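Local coordinates for protein cellulosomal family-48 processive glycoside hydrolase (Bacteroides cellulosolvens, PDB 2Y3N) that probably cleaves cellulose as a cellobiosidase, its dockerin domain, the part given here, binding calcium and pairing with a cohesin to join the cellulosome, at residues L5-N16 against I55-K64. Residues are numbered along the deposited sequence; the frame is centred on the assembly and turned at random.
Sequences LKGDLNGDGVIN and ILAQYFGKTK. With CA (calcium ion), chain G.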
loop_
_atom_site.group_PDB
_atom_site.type_symbol
_atom_site.label_atom_id
_atom_site.label_comp_id
_atom_site.label_asym_id
_atom_site.label_seq_id
_atom_site.Cartn_x
_atom_site.Cartn_y
_atom_site.Cartn_z
ATOM N N LEU D 5 -11.377 -10.311 -16.143
ATOM C CA LEU D 5 -11.698 -10.503 -14.753
ATOM C C LEU D 5 -12.650 -9.402 -14.297
ATOM O O LEU D 5 -12.552 -8.260 -14.756
ATOM C CB LEU D 5 -10.459 -10.479 -13.867
ATOM C CG LEU D 5 -9.341 -11.447 -14.244
ATOM C CD1 LEU D 5 -8.188 -11.137 -13.329
ATOM C CD2 LEU D 5 -9.781 -12.882 -14.108
ATOM N N LYS D 6 -13.557 -9.791 -13.398
ATOM C CA LYS D 6 -14.481 -8.886 -12.732
ATOM C C LYS D 6 -13.611 -7.903 -11.954
ATOM O O LYS D 6 -12.829 -8.301 -11.085
ATOM C CB LYS D 6 -15.410 -9.680 -11.793
ATOM C CG LYS D 6 -16.645 -8.941 -11.247
ATOM C CD LYS D 6 -17.839 -9.907 -11.156
ATOM C CE LYS D 6 -19.158 -9.220 -10.720
ATOM N NZ LYS D 6 -19.159 -8.808 -9.289
ATOM N N GLY D 7 -13.693 -6.632 -12.320
ATOM C CA GLY D 7 -12.941 -5.604 -11.610
ATOM C C GLY D 7 -11.693 -5.180 -12.355
ATOM O O GLY D 7 -11.042 -4.209 -11.984
ATOM N N ASP D 8 -11.365 -5.908 -13.422
ATOM C CA ASP D 8 -10.227 -5.520 -14.272
ATOM C C ASP D 8 -10.614 -4.355 -15.223
ATOM O O ASP D 8 -10.851 -4.574 -16.421
ATOM C CB ASP D 8 -9.751 -6.733 -15.094
ATOM C CG ASP D 8 -8.403 -6.490 -15.782
ATOM O OD1 ASP D 8 -7.762 -5.478 -15.431
ATOM O OD2 ASP D 8 -7.990 -7.288 -16.660
ATOM N N LEU D 9 -10.661 -3.125 -14.726
ATOM C CA LEU D 9 -11.160 -2.012 -15.540
ATOM C C LEU D 9 -10.258 -1.570 -16.708
ATOM O O LEU D 9 -10.736 -1.005 -17.691
ATOM C CB LEU D 9 -11.509 -0.815 -14.666
ATOM C CG LEU D 9 -12.658 -1.073 -13.689
ATOM C CD1 LEU D 9 -12.954 0.224 -12.960
ATOM C CD2 LEU D 9 -13.915 -1.629 -14.399
ATOM N N ASN D 10 -8.962 -1.847 -16.622
ATOM C CA ASN D 10 -8.047 -1.404 -17.675
ATOM C C ASN D 10 -7.499 -2.576 -18.465
ATOM O O ASN D 10 -6.530 -2.438 -19.201
ATOM C CB ASN D 10 -6.931 -0.518 -17.101
ATOM C CG ASN D 10 -6.036 -1.275 -16.137
ATOM O OD1 ASN D 10 -6.185 -2.492 -15.964
ATOM N ND2 ASN D 10 -5.127 -0.569 -15.487
ATOM N N GLY D 11 -8.115 -3.741 -18.295
ATOM C CA GLY D 11 -7.826 -4.908 -19.156
ATOM C C GLY D 11 -6.375 -5.399 -19.196
ATOM O O GLY D 11 -5.921 -5.870 -20.251
ATOM N N ASP D 12 -5.664 -5.324 -18.064
ATOM C CA ASP D 12 -4.267 -5.772 -18.004
ATOM C C ASP D 12 -4.076 -7.152 -17.372
ATOM O O ASP D 12 -2.951 -7.577 -17.169
ATOM C CB ASP D 12 -3.347 -4.732 -17.323
ATOM C CG ASP D 12 -3.675 -4.508 -15.859
ATOM O OD1 ASP D 12 -4.662 -5.095 -15.356
ATOM O OD2 ASP D 12 -2.965 -3.723 -15.212
ATOM N N GLY D 13 -5.165 -7.839 -17.028
ATOM C CA GLY D 13 -5.019 -9.165 -16.403
ATOM C C GLY D 13 -4.885 -9.235 -14.878
ATOM O O GLY D 13 -4.901 -10.333 -14.301
ATOM N N VAL D 14 -4.778 -8.070 -14.210
ATOM C CA VAL D 14 -4.588 -8.030 -12.742
ATOM C C VAL D 14 -5.539 -6.982 -12.147
ATOM O O VAL D 14 -5.998 -6.072 -12.835
ATOM C CB VAL D 14 -3.112 -7.728 -12.294
ATOM C CG1 VAL D 14 -2.091 -8.736 -12.890
ATOM C CG2 VAL D 14 -2.736 -6.271 -12.605
ATOM N N ILE D 15 -5.899 -7.176 -10.901
ATOM C CA ILE D 15 -6.775 -6.248 -10.234
ATOM C C ILE D 15 -5.902 -5.548 -9.219
ATOM O O ILE D 15 -5.521 -6.149 -8.235
ATOM C CB ILE D 15 -7.899 -6.961 -9.461
ATOM C CG1 ILE D 15 -8.689 -7.948 -10.355
ATOM C CG2 ILE D 15 -8.853 -5.934 -8.715
ATOM C CD1 ILE D 15 -9.097 -7.379 -11.595
ATOM N N ASN D 16 -5.655 -4.262 -9.436
ATOM C CA ASN D 16 -4.926 -3.448 -8.485
ATOM C C ASN D 16 -5.480 -1.994 -8.379
ATOM O O ASN D 16 -6.651 -1.696 -8.728
ATOM C CB ASN D 16 -3.418 -3.464 -8.818
ATOM C CG ASN D 16 -3.111 -2.975 -10.269
ATOM O OD1 ASN D 16 -3.827 -2.136 -10.816
ATOM N ND2 ASN D 16 -2.027 -3.495 -10.866
ATOM N N ILE D 55 -17.216 -4.084 -3.624
ATOM C CA ILE D 55 -17.170 -5.190 -4.570
ATOM C C ILE D 55 -15.783 -5.303 -5.207
ATOM O O ILE D 55 -15.217 -6.390 -5.226
ATOM C CB ILE D 55 -18.247 -5.038 -5.658
ATOM C CG1 ILE D 55 -19.648 -5.068 -5.027
ATOM C CG2 ILE D 55 -18.081 -6.117 -6.724
ATOM C CD1 ILE D 55 -20.790 -4.822 -6.018
ATOM N N LEU D 56 -15.249 -4.191 -5.727
ATOM C CA LEU D 56 -13.910 -4.163 -6.346
ATOM C C LEU D 56 -12.837 -4.707 -5.393
ATOM O O LEU D 56 -11.893 -5.368 -5.822
ATOM C CB LEU D 56 -13.559 -2.743 -6.858
ATOM C CG LEU D 56 -12.407 -2.460 -7.869
ATOM C CD1 LEU D 56 -12.339 -3.464 -9.002
ATOM C CD2 LEU D 56 -12.476 -1.041 -8.468
ATOM N N ALA D 57 -13.021 -4.460 -4.100
ATOM C CA ALA D 57 -12.064 -4.869 -3.079
ATOM C C ALA D 57 -12.098 -6.377 -2.816
ATOM O O ALA D 57 -11.095 -6.945 -2.362
ATOM C CB ALA D 57 -12.273 -4.074 -1.778
ATOM N N GLN D 58 -13.245 -7.003 -3.112
ATOM C CA GLN D 58 -13.402 -8.468 -3.075
ATOM C C GLN D 58 -12.402 -9.076 -4.051
ATOM O O GLN D 58 -11.772 -10.100 -3.776
ATOM C CB GLN D 58 -14.811 -8.909 -3.534
ATOM C CG GLN D 58 -15.975 -8.607 -2.599
ATOM C CD GLN D 58 -17.335 -8.896 -3.252
ATOM O OE1 GLN D 58 -17.408 -9.367 -4.390
ATOM N NE2 GLN D 58 -18.416 -8.602 -2.529
ATOM N N TYR D 59 -12.267 -8.423 -5.194
ATOM C CA TYR D 59 -11.424 -8.915 -6.280
ATOM C C TYR D 59 -9.996 -8.376 -6.234
ATOM O O TYR D 59 -9.112 -8.932 -6.888
ATOM C CB TYR D 59 -12.086 -8.560 -7.581
ATOM C CG TYR D 59 -13.489 -9.091 -7.638
ATOM C CD1 TYR D 59 -13.733 -10.465 -7.659
ATOM C CD2 TYR D 59 -14.574 -8.227 -7.686
ATOM C CE1 TYR D 59 -15.017 -10.963 -7.732
ATOM C CE2 TYR D 59 -15.866 -8.709 -7.756
ATOM C CZ TYR D 59 -16.088 -10.079 -7.779
ATOM O OH TYR D 59 -17.383 -10.548 -7.856
ATOM N N PHE D 60 -9.778 -7.309 -5.468
ATOM C CA PHE D 60 -8.436 -6.735 -5.306
ATOM C C PHE D 60 -7.320 -7.799 -5.148
ATOM O O PHE D 60 -7.353 -8.590 -4.223
ATOM C CB PHE D 60 -8.417 -5.782 -4.100
ATOM C CG PHE D 60 -7.146 -4.981 -3.985
ATOM C CD1 PHE D 60 -6.931 -3.880 -4.813
ATOM C CD2 PHE D 60 -6.171 -5.322 -3.035
ATOM C CE1 PHE D 60 -5.772 -3.108 -4.697
ATOM C CE2 PHE D 60 -4.991 -4.559 -2.922
ATOM C CZ PHE D 60 -4.800 -3.450 -3.755
ATOM N N GLY D 61 -6.336 -7.807 -6.053
ATOM C CA GLY D 61 -5.218 -8.760 -5.952
ATOM C C GLY D 61 -5.300 -10.002 -6.850
ATOM O O GLY D 61 -4.288 -10.687 -7.018
ATOM N N LYS D 62 -6.487 -10.296 -7.413
ATOM C CA LYS D 62 -6.701 -11.411 -8.362
ATOM C C LYS D 62 -5.886 -11.224 -9.639
ATOM O O LYS D 62 -5.711 -10.101 -10.086
ATOM C CB LYS D 62 -8.186 -11.550 -8.734
ATOM C CG LYS D 62 -9.042 -12.190 -7.663
ATOM C CD LYS D 62 -10.403 -12.578 -8.193
ATOM C CE LYS D 62 -10.288 -13.642 -9.295
ATOM N NZ LYS D 62 -11.459 -13.648 -10.211
ATOM N N THR D 63 -5.347 -12.319 -10.191
ATOM C CA THR D 63 -4.651 -12.304 -11.494
ATOM C C THR D 63 -5.164 -13.476 -12.364
ATOM O O THR D 63 -5.535 -14.523 -11.830
ATOM C CB THR D 63 -3.098 -12.372 -11.366
ATOM O OG1 THR D 63 -2.708 -13.692 -11.010
ATOM C CG2 THR D 63 -2.513 -11.382 -10.321
ATOM N N LYS D 64 -5.180 -13.295 -13.685
ATOM C CA LYS D 64 -5.656 -14.326 -14.610
ATOM C C LYS D 64 -4.695 -15.508 -14.702
ATOM O O LYS D 64 -3.536 -15.397 -14.283
ATOM C CB LYS D 64 -5.909 -13.723 -15.999
ATOM C CG LYS D 64 -4.611 -13.312 -16.710
ATOM C CD LYS D 64 -4.874 -12.770 -18.123
ATOM C CE LYS D 64 -3.567 -12.285 -18.741
ATOM N NZ LYS D 64 -2.690 -13.418 -19.159
HETATM CA CA CA G . -6.286 -4.064 -14.137
HETATM O O HOH W 1 -4.428 -2.611 -13.452
#
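Ile15 packs its CB and CG2 against the backbone where helix 50-59 ends: CG2, anti to the backbone N, lies 3.5 Å from Phe60 CA, and CB equally near Tyr59 O, with Leu56 CD1 and Tyr59 CB farther off. The fit is tightest where Leu56 CD1 presses to 3.4 Å from Gly7 CA; Gly7, with no side chain, lets the methyl in. Gly61 N gives to Ile15 O. Lys64 N to Gly13 O and Ile15 N to Lys62 O (3.0 Å) enclose Val14 and Thr63, the non-hydrogen-bonded pair of an isolated antiparallel bridge, whose CG1 and CG2 run side by side at 3.7 Å. Such clasping of the domain's two ends illustrates the dockerin fold, a pair of EF-hand-like calcium loop-helix units; Asp8, Asn10, Asp12, the Val14 carbonyl, Asp19 beyond and a water that also donates to Asn16 OD1 ligate calcium. The solvent side, with Lys6, Lys62 and Lys64 exposed, is looser: Leu5 CD2 stays 4.3 Å from Lys62 NZ. Lys6 is the close exception, its CB making a CH-pi contact over one face of the Tyr59 ring, 4.1 Å from the centroid, and its chain bending at chi2 and chi4 (-71°) to bring NZ within 2.9 Å of Tyr59 OH. An alanine in place of Tyr59 would remove ring and hydroxyl together, and the lysine chain would probably be left to swing without its platform or hydrogen-bond partner.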